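Local coordinates for protein ricin B-related lectin (Polyporus squamosus, PDB 5MUA) that binds galactose through a ricin-type beta-trefoil lectin domain and carries a papain-like, calcium-binding protease domain that accommodates the inhibitor E-64, at residues F116-N121 against T140-T145; L182-I187 against F253-N258; Q4-Y9 against I51-E56; N64-S69 against N224-A229. All coordinates share one frame; numbering follows the deposited sequence.

How the interactions relate
Interactions 1 and 3 belong to the beta-trefoil lectin domain, interaction 2 to the papain-like domain, and interaction 4 ties the two together. Strands 7-13 and 144-152, neighbours in the trefoil barrel, connect interactions 3 and 1, whose centres are about 20 Å apart. In interaction 1, the Val-117 side chain is about 13 Å from the bound galactose. Toward the papain-like domain, the His-6 (interaction 3) and Leu-182 (interaction 2) side chains each lie about 13 Å from a bound calcium, and that of His-6 about 13 Å from the bound E-64. Interaction 4 comes within about 5 Å of interaction 3 and 6 Å of interaction 2, measured between nearest atoms, without touching either.

Interaction 1: F116-N121 against T140-T145; sequences FVTLLN and TSQNWT
The indole of Trp-144 and the amide of Gln-142 engage strand 116-120 by two different routes. Trp-144, its CG anti to the carbonyl carbon (chi1 -61°), crosses Val-117 at about a right angle and presents its edge, so that NE1 donates to Val-117 O at 3.0 Å with the acceptor in the ring plane. The bond is nearly straight (164° at the hydrogen), although the indole meets that oxygen from above the carbonyl plane. Further along the ring, CZ2 packs on Val-117 CG1 at 3.8 Å, while CH2 lies 4.1 Å from Leu-119 CB. Gln-142, Asn-143 and Trp-144 form the QxW motif that marks ricin-type beta-trefoil lectins. Gln-142 runs extended alongside Thr-118, both side chains pointing the same way, and NE2 donates to Thr-118 OG1 at 2.9 Å. That hydroxyl in turn donates to Phe-116 O at 2.7 Å, which fixes its proton away from the amide. Gln-134 O takes NE2 as well, and Ile-136 N and Lys-107 NZ both donate to OE1. From the type I turn Thr-140 to Asn-143, Ser-141 O accepts Leu-119 N at 3.0 Å, almost in line (175°), and a water sits within hydrogen-bonding distance of Val-117 O and Gln-142 O.

Interaction 2: L182-I187 against F253-N258; sequences LTRDQI and FVERGN
A capping box opens helix 184-194 in the papain-like domain, and residues 253-258 at the end of strand 246-255 pack beside it. Thr-183 is the N-cap: its OG1, held between the backbone N and the carbonyl carbon (chi1 63°), accepts Gln-186 N at 3.0 Å, and Gln-186 OE1 answers by accepting Thr-183 N at 2.9 Å. That rotamer leaves the Thr-183 methyl to lie over one face of the Arg-256 guanidinium, CG2 to NH1 3.4 Å, offset toward the rim. The guanidinium itself is held by Val-181 O at NE and Tyr-10 OH at NH1, and a water links NH2 to Gln-186 NE2. Arg-184 reaches out extended and forms a salt bridge, NH2 to Glu-255 OE2 2.9 Å, with the oxygen in the guanidinium plane but met from above the carboxylate plane, the two planes being 64° apart. Thr-263 OG1 is a second partner of OE2. Deeper in, Ile-187 and Phe-253 meet tip to tip: Ile-187 CD1 sits 3.6 Å from the centroid of the Phe-253 ring, a CH-pi contact 6° off its normal. Phe-215 of helix 208-226 touches both residues, and Phe-265 of strand 261-266 touches Ile-187.

Interaction 3: Q4-Y9 against I51-E56; sequences QGHGIY and IEPVGE
Gly-7 and Ile-51 clasp each other through two backbone hydrogen bonds, the mark of an antiparallel hydrogen-bonded pair. Ile-51 N donates to Gly-7 O at 2.9 Å, nearly along the C=O axis, and Gly-7 N returns a longer bond of 3.2 Å to Ile-51 O, in the plane of that carbonyl. The same oxygen also receives a CA-H...O contact from His-6 CA at 3.4 Å, so it is approached by two consecutive residues. Close by, Tyr-9 OH donates to Gly-5 O at 2.6 Å and accepts Gln-4 N at 2.9 Å; these two bonds pin the tip of the phenol to the backbone of residues 4 and 5. The pairing joins strand 7-13 to strand 49-53, the first and fourth strands of the ricin-type beta-trefoil, side by side in its barrel, with strand 144-152 flanking strand 7-13 on its other edge. Beyond the backbone, the Tyr-9 ring crosses Ile-51 at about a right angle, CD1 touching Ile-51 CD1 at 3.6 Å, and its CE1 lies close against the Gly-7 backbone. His-6, with CG anti to the backbone N (chi1 -169°), lays CB and CG against Pro-53 CD at 3.8 Å. Its ring runs alongside Glu-52, only 19° from the carboxylate plane, and a water bridges His-6 NE2 to Glu-52 OE2, to which it donates.

Interaction 4: N64-S69 against N224-A229; sequences NAFAGS and NENFKA
This is an interdomain backbone contact: the lectin loop between strands 59-64 and 70-73 meets the residues that leave helix 208-226 of the papain-like domain. Two hydrogen bonds carry it. Lys-228 N donates to Phe-66 O at 2.9 Å, and Ala-229 N donates to Ala-65 O at 3.1 Å, each donor standing above the plane of the carbonyl it uses. Round this pair, Ala-65 CB packs on Phe-227 CD1 at 3.8 Å, and the Phe-227 ring turns its edge to the peptide of Ala-65 and Phe-66, while Phe-232 meets it edge-to-face. Phe-66 swings out with CG anti to the backbone N (chi1 178°), which brings its CD1 to 3.0 Å from Asn-226 O, a buried carbonyl with no hydrogen-bond partner in the model. The aliphatic part of Lys-228 lies along the loop and, bent at chi3 and chi4, brings CE to 3.1 Å from Ala-67 O, while NZ leads away. Gly-68 lies against Lys-228 CB, its N 3.9 Å away. Arg-202 of the second subunit binds Phe-227 O, placing the contact near the dimer interface. Asn-64 N donates to Ser-69 O across the loop. An Asx motif helps to shape it: Asn-64 OD1 accepts Ala-67 N at 2.9 Å, on a lone pair, and Asn-64 O accepts Gly-68 N, closing a helical turn that ends in the positive phi of Gly-68 (79°).

Interaction 1: F116-N121 against T140-T145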
loop_
_atom_site.group_PDB
_atom_site.type_symbol
_atom_site.label_atom_id
_atom_site.label_comp_id
_atom_site.label_asym_id
_atom_site.label_seq_id
_atom_site.Cartn_x
_atom_site.Cartn_y
_atom_site.Cartn_z
ATOM N N PHE B 116 13.263 34.678 25.093
ATOM C CA PHE B 116 12.014 33.939 24.856
ATOM C C PHE B 116 11.445 34.204 23.489
ATOM O O PHE B 116 11.526 35.319 22.960
ATOM C CB PHE B 116 10.963 34.320 25.903
ATOM C CG PHE B 116 11.349 33.941 27.293
ATOM C CD1 PHE B 116 11.090 32.708 27.776
ATOM C CD2 PHE B 116 12.007 34.850 28.119
ATOM C CE1 PHE B 116 11.454 32.335 29.076
ATOM C CE2 PHE B 116 12.390 34.481 29.420
ATOM C CZ PHE B 116 12.077 33.239 29.904
ATOM N N VAL B 117 10.810 33.183 22.921
ATOM C CA VAL B 117 10.087 33.386 21.689
ATOM C C VAL B 117 8.900 34.350 21.987
ATOM O O VAL B 117 8.083 34.075 22.898
ATOM C CB VAL B 117 9.487 32.039 21.179
ATOM C CG1 VAL B 117 8.623 32.237 19.944
ATOM C CG2 VAL B 117 10.552 31.013 20.922
ATOM N N THR B 118 8.792 35.392 21.186
ATOM C CA THR B 118 7.948 36.530 21.462
ATOM C C THR B 118 7.204 36.961 20.248
ATOM O O THR B 118 7.759 37.040 19.208
ATOM C CB THR B 118 8.824 37.689 21.992
ATOM O OG1 THR B 118 9.630 37.224 23.111
ATOM C CG2 THR B 118 8.005 38.913 22.344
ATOM N N LEU B 119 5.905 37.221 20.374
ATOM C CA LEU B 119 5.101 37.787 19.278
ATOM C C LEU B 119 5.213 39.304 19.393
ATOM O O LEU B 119 4.804 39.864 20.393
ATOM C CB LEU B 119 3.646 37.335 19.411
ATOM C CG LEU B 119 2.718 37.910 18.356
ATOM C CD1 LEU B 119 3.236 37.673 16.970
ATOM C CD2 LEU B 119 1.349 37.270 18.468
ATOM N N LEU B 120 5.905 39.929 18.483
ATOM C CA LEU B 120 6.172 41.408 18.536
ATOM C C LEU B 120 5.241 42.171 17.548
ATOM O O LEU B 120 5.122 41.797 16.365
ATOM C CB LEU B 120 7.619 41.637 18.146
ATOM C CG LEU B 120 8.198 43.039 18.056
ATOM C CD1 LEU B 120 8.185 43.647 19.439
ATOM C CD2 LEU B 120 9.582 43.048 17.409
ATOM N N ASN B 121 4.576 43.222 18.026
ATOM C CA ASN B 121 3.689 44.093 17.199
ATOM C C ASN B 121 2.454 43.396 16.642
ATOM O O ASN B 121 1.892 42.559 17.364
ATOM C CB ASN B 121 4.430 44.781 16.045
ATOM C CG ASN B 121 5.578 45.651 16.530
ATOM O OD1 ASN B 121 5.440 46.398 17.511
ATOM N ND2 ASN B 121 6.743 45.567 15.830
ATOM N N THR B 140 1.442 39.416 27.613
ATOM C CA THR B 140 1.471 37.981 27.461
ATOM C C THR B 140 2.071 37.528 26.125
ATOM O O THR B 140 1.821 36.408 25.719
ATOM C CB THR B 140 0.112 37.342 27.703
ATOM O OG1 THR B 140 -0.815 37.865 26.788
ATOM C CG2 THR B 140 -0.339 37.547 29.100
ATOM N N SER B 141 2.836 38.393 25.475
ATOM C CA SER B 141 3.359 38.130 24.142
ATOM C C SER B 141 4.327 36.949 24.098
ATOM O O SER B 141 4.613 36.444 23.007
ATOM C CB SER B 141 4.029 39.397 23.563
ATOM O OG SER B 141 5.229 39.725 24.308
ATOM N N GLN B 142 4.857 36.528 25.235
ATOM C CA GLN B 142 5.722 35.371 25.293
ATOM C C GLN B 142 5.019 34.082 25.718
ATOM O O GLN B 142 5.683 33.057 25.996
ATOM C CB GLN B 142 6.920 35.630 26.201
ATOM C CG GLN B 142 7.608 36.926 25.860
ATOM C CD GLN B 142 8.836 37.232 26.661
ATOM O OE1 GLN B 142 8.892 37.015 27.862
ATOM N NE2 GLN B 142 9.802 37.824 25.994
ATOM N N ASN B 143 3.672 34.113 25.741
ATOM C CA ASN B 143 2.939 32.960 26.236
ATOM C C ASN B 143 2.330 32.294 25.000
ATOM O O ASN B 143 1.774 32.972 24.109
ATOM C CB ASN B 143 1.822 33.386 27.159
ATOM C CG ASN B 143 2.338 33.948 28.471
ATOM O OD1 ASN B 143 3.530 33.851 28.788
ATOM N ND2 ASN B 143 1.426 34.517 29.250
ATOM N N TRP B 144 2.388 30.987 25.024
ATOM C CA TRP B 144 1.983 30.146 23.840
ATOM C C TRP B 144 1.163 28.984 24.405
ATOM O O TRP B 144 1.398 28.533 25.525
ATOM C CB TRP B 144 3.252 29.611 23.132
ATOM C CG TRP B 144 4.106 30.709 22.635
ATOM C CD1 TRP B 144 5.120 31.287 23.320
ATOM C CD2 TRP B 144 3.972 31.440 21.426
ATOM N NE1 TRP B 144 5.640 32.347 22.599
ATOM C CE2 TRP B 144 4.937 32.463 21.443
ATOM C CE3 TRP B 144 3.087 31.375 20.333
ATOM C CZ2 TRP B 144 5.071 33.364 20.411
ATOM C CZ3 TRP B 144 3.222 32.249 19.326
ATOM C CH2 TRP B 144 4.196 33.257 19.351
ATOM N N THR B 145 0.256 28.471 23.596
ATOM C CA THR B 145 -0.419 27.221 23.868
ATOM C C THR B 145 0.023 26.169 22.889
ATOM O O THR B 145 0.462 26.495 21.841
ATOM C CB THR B 145 -1.938 27.360 23.870
ATOM O OG1 THR B 145 -2.404 27.745 22.604
ATOM C CG2 THR B 145 -2.356 28.431 24.883
HETATM O O HOH W 1 8.086 32.255 25.145
#

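Interaction 2: L182-I187 against F253-N258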
loop_
_atom_site.group_PDB
_atom_site.type_symbol
_atom_site.label_atom_id
_atom_site.label_comp_id
_atom_site.label_asym_id
_atom_site.label_seq_id
_atom_site.Cartn_x
_atom_site.Cartn_y
_atom_site.Cartn_z
ATOM N N LEU B 182 -4.043 12.890 11.104
ATOM C CA LEU B 182 -4.474 13.762 10.038
ATOM C C LEU B 182 -5.872 14.277 10.255
ATOM O O LEU B 182 -6.675 13.626 10.914
ATOM C CB LEU B 182 -4.496 12.974 8.708
ATOM C CG LEU B 182 -3.082 12.487 8.361
ATOM C CD1 LEU B 182 -3.239 11.543 7.186
ATOM C CD2 LEU B 182 -2.116 13.625 8.017
ATOM N N THR B 183 -6.178 15.381 9.587
ATOM C CA THR B 183 -7.544 15.885 9.535
ATOM C C THR B 183 -8.317 15.189 8.434
ATOM O O THR B 183 -7.757 14.579 7.501
ATOM C CB THR B 183 -7.596 17.392 9.213
ATOM O OG1 THR B 183 -7.051 17.643 7.922
ATOM C CG2 THR B 183 -6.798 18.248 10.286
ATOM N N ARG B 184 -9.642 15.334 8.542
ATOM C CA ARG B 184 -10.481 14.872 7.440
ATOM C C ARG B 184 -10.214 15.535 6.133
ATOM O O ARG B 184 -10.225 14.911 5.055
ATOM C CB ARG B 184 -11.973 14.889 7.849
ATOM C CG ARG B 184 -12.262 13.721 8.761
ATOM C CD ARG B 184 -13.747 13.509 8.973
ATOM N NE ARG B 184 -14.048 12.592 10.076
ATOM C CZ ARG B 184 -15.270 12.079 10.313
ATOM N NH1 ARG B 184 -16.303 12.331 9.484
ATOM N NH2 ARG B 184 -15.469 11.315 11.376
ATOM N N ASP B 185 -9.926 16.817 6.157
ATOM C CA ASP B 185 -9.603 17.484 4.928
ATOM C C ASP B 185 -8.410 16.886 4.293
ATOM O O ASP B 185 -8.354 16.712 3.068
ATOM C CB ASP B 185 -9.387 18.978 5.179
ATOM C CG ASP B 185 -10.701 19.745 5.406
ATOM O OD1 ASP B 185 -11.784 19.288 5.069
ATOM O OD2 ASP B 185 -10.605 20.881 5.912
ATOM N N GLN B 186 -7.414 16.546 5.116
ATOM C CA GLN B 186 -6.200 16.001 4.580
ATOM C C GLN B 186 -6.397 14.574 4.019
ATOM O O GLN B 186 -5.941 14.303 2.904
ATOM C CB GLN B 186 -5.118 15.983 5.641
ATOM C CG GLN B 186 -4.592 17.401 5.966
ATOM C CD GLN B 186 -3.890 17.456 7.308
ATOM O OE1 GLN B 186 -3.997 16.525 8.116
ATOM N NE2 GLN B 186 -3.230 18.555 7.584
ATOM N N ILE B 187 -7.076 13.725 4.785
ATOM C CA ILE B 187 -7.411 12.370 4.371
ATOM C C ILE B 187 -8.172 12.433 3.088
ATOM O O ILE B 187 -7.833 11.766 2.108
ATOM C CB ILE B 187 -8.192 11.617 5.448
ATOM C CG1 ILE B 187 -7.235 11.334 6.644
ATOM C CG2 ILE B 187 -8.658 10.265 4.958
ATOM C CD1 ILE B 187 -8.037 11.145 7.914
ATOM N N PHE B 253 -8.809 5.420 11.414
ATOM C CA PHE B 253 -8.086 6.560 11.895
ATOM C C PHE B 253 -8.541 6.864 13.324
ATOM O O PHE B 253 -9.564 6.314 13.837
ATOM C CB PHE B 253 -8.447 7.789 11.025
ATOM C CG PHE B 253 -8.026 7.669 9.583
ATOM C CD1 PHE B 253 -6.703 7.909 9.212
ATOM C CD2 PHE B 253 -8.922 7.340 8.619
ATOM C CE1 PHE B 253 -6.278 7.714 7.890
ATOM C CE2 PHE B 253 -8.532 7.194 7.286
ATOM C CZ PHE B 253 -7.211 7.392 6.925
ATOM N N VAL B 254 -7.820 7.793 13.942
ATOM C CA VAL B 254 -8.333 8.423 15.173
ATOM C C VAL B 254 -8.555 9.849 14.862
ATOM O O VAL B 254 -8.035 10.391 13.910
ATOM C CB VAL B 254 -7.476 8.187 16.449
ATOM C CG1 VAL B 254 -7.234 6.719 16.694
ATOM C CG2 VAL B 254 -6.139 8.872 16.395
ATOM N N GLU B 255 -9.401 10.476 15.675
ATOM C CA GLU B 255 -9.907 11.802 15.402
ATOM C C GLU B 255 -9.032 12.800 16.142
ATOM O O GLU B 255 -8.717 12.604 17.296
ATOM C CB GLU B 255 -11.355 11.935 15.968
ATOM C CG GLU B 255 -12.439 11.187 15.189
ATOM C CD GLU B 255 -12.678 11.830 13.853
ATOM O OE1 GLU B 255 -12.591 13.063 13.734
ATOM O OE2 GLU B 255 -12.990 11.128 12.927
ATOM N N ARG B 256 -8.719 13.905 15.488
ATOM C CA ARG B 256 -8.109 15.015 16.203
ATOM C C ARG B 256 -8.842 15.587 17.368
ATOM O O ARG B 256 -8.215 15.912 18.369
ATOM C CB ARG B 256 -7.731 16.119 15.275
ATOM C CG ARG B 256 -6.232 16.032 15.127
ATOM C CD ARG B 256 -5.837 17.155 14.343
ATOM N NE ARG B 256 -4.735 16.853 13.478
ATOM C CZ ARG B 256 -4.216 17.792 12.723
ATOM N NH1 ARG B 256 -4.690 19.053 12.876
ATOM N NH2 ARG B 256 -3.200 17.499 11.928
ATOM N N GLY B 257 -10.155 15.658 17.263
ATOM C CA GLY B 257 -10.974 16.188 18.411
ATOM C C GLY B 257 -11.080 15.223 19.543
ATOM O O GLY B 257 -11.453 15.588 20.664
ATOM N N ASN B 258 -10.786 13.946 19.294
ATOM C CA ASN B 258 -10.834 12.973 20.349
ATOM C C ASN B 258 -10.051 11.749 19.950
ATOM O O ASN B 258 -10.560 10.889 19.188
ATOM C CB ASN B 258 -12.277 12.545 20.628
ATOM C CG ASN B 258 -12.382 11.576 21.796
ATOM O OD1 ASN B 258 -11.401 10.991 22.314
ATOM N ND2 ASN B 258 -13.593 11.416 22.243
HETATM O O HOH W 2 -7.122 11.044 11.330
HETATM O O HOH W 3 -2.939 19.722 10.228
#

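Interaction 3: Q4-Y9 against I51-E56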
loop_
_atom_site.group_PDB
_atom_site.type_symbol
_atom_site.label_atom_id
_atom_site.label_comp_id
_atom_site.label_asym_id
_atom_site.label_seq_id
_atom_site.Cartn_x
_atom_site.Cartn_y
_atom_site.Cartn_z
ATOM N N GLN B 4 3.103 18.247 26.120
ATOM C CA GLN B 4 3.268 16.951 26.734
ATOM C C GLN B 4 4.572 16.286 26.326
ATOM O O GLN B 4 4.706 15.054 26.274
ATOM C CB GLN B 4 2.056 16.048 26.407
ATOM C CG GLN B 4 0.722 16.501 26.997
ATOM C CD GLN B 4 -0.441 15.840 26.247
ATOM O OE1 GLN B 4 -0.512 14.628 26.191
ATOM N NE2 GLN B 4 -1.275 16.647 25.577
ATOM N N GLY B 5 5.577 17.109 26.055
ATOM C CA GLY B 5 6.899 16.631 25.617
ATOM C C GLY B 5 6.879 16.145 24.177
ATOM O O GLY B 5 6.152 16.659 23.321
ATOM N N HIS B 6 7.704 15.153 23.904
ATOM C CA HIS B 6 7.825 14.583 22.541
ATOM C C HIS B 6 6.493 14.482 21.812
ATOM O O HIS B 6 5.608 13.826 22.318
ATOM C CB HIS B 6 8.459 13.202 22.634
ATOM C CG HIS B 6 8.869 12.633 21.312
ATOM N ND1 HIS B 6 9.063 11.293 21.132
ATOM C CD2 HIS B 6 9.143 13.218 20.114
ATOM C CE1 HIS B 6 9.489 11.073 19.894
ATOM N NE2 HIS B 6 9.507 12.217 19.251
ATOM N N GLY B 7 6.351 15.111 20.631
ATOM C CA GLY B 7 5.074 15.123 19.921
ATOM C C GLY B 7 5.042 16.122 18.792
ATOM O O GLY B 7 6.050 16.795 18.510
ATOM N N ILE B 8 3.922 16.211 18.114
ATOM C CA ILE B 8 3.720 17.189 17.019
ATOM C C ILE B 8 2.600 18.074 17.487
ATOM O O ILE B 8 1.574 17.579 18.056
ATOM C CB ILE B 8 3.333 16.503 15.678
ATOM C CG1 ILE B 8 4.522 15.590 15.273
ATOM C CG2 ILE B 8 3.017 17.523 14.629
ATOM C CD1 ILE B 8 4.207 14.578 14.179
ATOM N N TYR B 9 2.791 19.383 17.310
ATOM C CA TYR B 9 1.918 20.377 17.885
ATOM C C TYR B 9 1.653 21.551 16.985
ATOM O O TYR B 9 2.481 21.899 16.130
ATOM C CB TYR B 9 2.577 20.949 19.113
ATOM C CG TYR B 9 2.876 20.005 20.189
ATOM C CD1 TYR B 9 4.093 19.326 20.249
ATOM C CD2 TYR B 9 1.978 19.843 21.228
ATOM C CE1 TYR B 9 4.354 18.482 21.275
ATOM C CE2 TYR B 9 2.242 19.026 22.314
ATOM C CZ TYR B 9 3.462 18.336 22.354
ATOM O OH TYR B 9 3.724 17.513 23.425
ATOM N N ILE B 51 8.483 18.331 17.982
ATOM C CA ILE B 51 9.207 18.772 19.167
ATOM C C ILE B 51 9.819 17.541 19.766
ATOM O O ILE B 51 9.096 16.595 20.138
ATOM C CB ILE B 51 8.257 19.502 20.117
ATOM C CG1 ILE B 51 7.750 20.734 19.414
ATOM C CG2 ILE B 51 9.038 19.913 21.375
ATOM C CD1 ILE B 51 6.870 21.627 20.280
ATOM N N GLU B 52 11.137 17.497 19.768
ATOM C CA GLU B 52 11.893 16.305 20.128
ATOM C C GLU B 52 12.857 16.558 21.299
ATOM O O GLU B 52 13.636 17.457 21.259
ATOM C CB GLU B 52 12.625 15.683 18.946
ATOM C CG GLU B 52 11.698 15.228 17.832
ATOM C CD GLU B 52 12.402 14.894 16.526
ATOM O OE1 GLU B 52 12.917 15.825 15.886
ATOM O OE2 GLU B 52 12.488 13.689 16.182
ATOM N N PRO B 53 12.814 15.682 22.300
ATOM C CA PRO B 53 13.679 15.853 23.471
ATOM C C PRO B 53 15.119 15.688 23.093
ATOM O O PRO B 53 15.418 14.830 22.245
ATOM C CB PRO B 53 13.197 14.753 24.437
ATOM C CG PRO B 53 12.614 13.698 23.564
ATOM C CD PRO B 53 11.980 14.472 22.402
ATOM N N VAL B 54 16.012 16.460 23.689
ATOM C CA VAL B 54 17.436 16.285 23.447
ATOM C C VAL B 54 18.216 15.770 24.682
ATOM O O VAL B 54 19.402 15.902 24.730
ATOM C CB VAL B 54 18.143 17.543 22.925
ATOM C CG1 VAL B 54 17.703 17.890 21.509
ATOM C CG2 VAL B 54 17.922 18.677 23.872
ATOM N N GLY B 55 17.551 15.192 25.659
ATOM C CA GLY B 55 18.251 14.561 26.811
ATOM C C GLY B 55 18.738 15.574 27.849
ATOM O O GLY B 55 19.732 15.321 28.517
ATOM N N GLU B 56 18.068 16.709 27.977
ATOM C CA GLU B 56 18.301 17.660 29.079
ATOM C C GLU B 56 16.948 18.112 29.529
ATOM O O GLU B 56 16.050 18.296 28.703
ATOM C CB GLU B 56 19.116 18.873 28.626
ATOM C CG GLU B 56 20.230 18.544 27.616
ATOM C CD GLU B 56 20.879 19.803 27.045
ATOM O OE1 GLU B 56 21.203 19.816 25.813
ATOM O OE2 GLU B 56 21.043 20.758 27.860
HETATM O O HOH W 4 10.360 12.038 16.575
#

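Interaction 4: N64-S69 against N224-A229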
loop_
_atom_site.group_PDB
_atom_site.type_symbol
_atom_site.label_atom_id
_atom_site.label_comp_id
_atom_site.label_asym_id
_atom_site.label_seq_id
_atom_site.Cartn_x
_atom_site.Cartn_y
_atom_site.Cartn_z
ATOM N N ASN B 64 10.241 22.106 11.994
ATOM C CA ASN B 64 9.092 22.285 11.111
ATOM C C ASN B 64 8.873 20.951 10.372
ATOM O O ASN B 64 9.767 20.472 9.709
ATOM C CB ASN B 64 9.316 23.455 10.163
ATOM C CG ASN B 64 8.067 23.849 9.451
ATOM O OD1 ASN B 64 7.879 23.503 8.306
ATOM N ND2 ASN B 64 7.192 24.594 10.129
ATOM N N ALA B 65 7.744 20.285 10.580
ATOM C CA ALA B 65 7.564 18.919 10.012
ATOM C C ALA B 65 7.644 19.053 8.482
ATOM O O ALA B 65 8.226 18.170 7.825
ATOM C CB ALA B 65 6.233 18.297 10.425
ATOM N N PHE B 66 7.022 20.105 7.935
ATOM C CA PHE B 66 6.939 20.299 6.501
ATOM C C PHE B 66 8.318 20.572 5.905
ATOM O O PHE B 66 8.798 19.824 5.086
ATOM C CB PHE B 66 5.932 21.407 6.162
ATOM C CG PHE B 66 5.804 21.720 4.684
ATOM C CD1 PHE B 66 5.095 20.874 3.844
ATOM C CD2 PHE B 66 6.440 22.834 4.125
ATOM C CE1 PHE B 66 5.006 21.157 2.484
ATOM C CE2 PHE B 66 6.372 23.123 2.760
ATOM C CZ PHE B 66 5.621 22.282 1.947
ATOM N N ALA B 67 8.973 21.661 6.354
ATOM C CA ALA B 67 10.188 22.169 5.726
ATOM C C ALA B 67 11.448 21.458 6.196
ATOM O O ALA B 67 12.482 21.535 5.516
ATOM C CB ALA B 67 10.340 23.678 5.934
ATOM N N GLY B 68 11.373 20.759 7.297
ATOM C CA GLY B 68 12.521 20.080 7.905
ATOM C C GLY B 68 13.453 20.971 8.706
ATOM O O GLY B 68 14.311 20.457 9.452
ATOM N N SER B 69 13.326 22.279 8.503
ATOM C CA SER B 69 14.137 23.329 9.144
ATOM C C SER B 69 13.852 23.307 10.679
ATOM O O SER B 69 12.753 23.006 11.149
ATOM C CB SER B 69 13.659 24.719 8.643
ATOM O OG SER B 69 13.729 24.853 7.275
ATOM N N ASN B 224 5.688 10.943 2.806
ATOM C CA ASN B 224 7.047 11.093 2.316
ATOM C C ASN B 224 7.270 12.298 1.439
ATOM O O ASN B 224 8.290 13.013 1.502
ATOM C CB ASN B 224 7.408 9.835 1.520
ATOM C CG ASN B 224 8.822 9.890 0.991
ATOM O OD1 ASN B 224 9.807 10.096 1.754
ATOM N ND2 ASN B 224 8.961 9.714 -0.373
ATOM N N GLU B 225 6.271 12.609 0.667
ATOM C CA GLU B 225 6.402 13.671 -0.342
ATOM C C GLU B 225 6.128 15.065 0.242
ATOM O O GLU B 225 6.554 16.050 -0.319
ATOM C CB GLU B 225 5.514 13.359 -1.519
ATOM C CG GLU B 225 6.083 12.154 -2.286
ATOM C CD GLU B 225 5.194 11.629 -3.413
ATOM O OE1 GLU B 225 4.181 12.296 -3.737
ATOM O OE2 GLU B 225 5.502 10.479 -3.928
ATOM N N ASN B 226 5.462 15.148 1.382
ATOM C CA ASN B 226 5.169 16.473 1.935
ATOM C C ASN B 226 5.875 16.819 3.216
ATOM O O ASN B 226 5.770 17.978 3.634
ATOM C CB ASN B 226 3.701 16.548 2.193
ATOM C CG ASN B 226 2.911 16.791 0.949
ATOM O OD1 ASN B 226 2.798 17.938 0.548
ATOM N ND2 ASN B 226 2.303 15.745 0.375
ATOM N N PHE B 227 6.551 15.884 3.872
ATOM C CA PHE B 227 7.245 16.212 5.122
ATOM C C PHE B 227 8.727 15.946 5.005
ATOM O O PHE B 227 9.140 14.817 4.740
ATOM C CB PHE B 227 6.661 15.479 6.294
ATOM C CG PHE B 227 5.214 15.824 6.536
ATOM C CD1 PHE B 227 4.867 16.990 7.155
ATOM C CD2 PHE B 227 4.204 14.998 6.152
ATOM C CE1 PHE B 227 3.541 17.294 7.395
ATOM C CE2 PHE B 227 2.857 15.311 6.363
ATOM C CZ PHE B 227 2.545 16.469 6.975
ATOM N N LYS B 228 9.516 16.993 5.141
ATOM C CA LYS B 228 10.996 16.863 5.064
ATOM C C LYS B 228 11.622 16.433 6.368
ATOM O O LYS B 228 12.755 15.925 6.425
ATOM C CB LYS B 228 11.634 18.107 4.473
ATOM C CG LYS B 228 11.212 18.366 3.015
ATOM C CD LYS B 228 11.420 19.805 2.533
ATOM C CE LYS B 228 12.869 20.320 2.681
ATOM N NZ LYS B 228 13.832 19.876 1.628
ATOM N N ALA B 229 10.895 16.599 7.462
ATOM C CA ALA B 229 11.364 16.040 8.767
ATOM C C ALA B 229 11.202 14.530 8.736
ATOM O O ALA B 229 10.392 14.016 7.974
ATOM C CB ALA B 229 10.517 16.644 9.910
#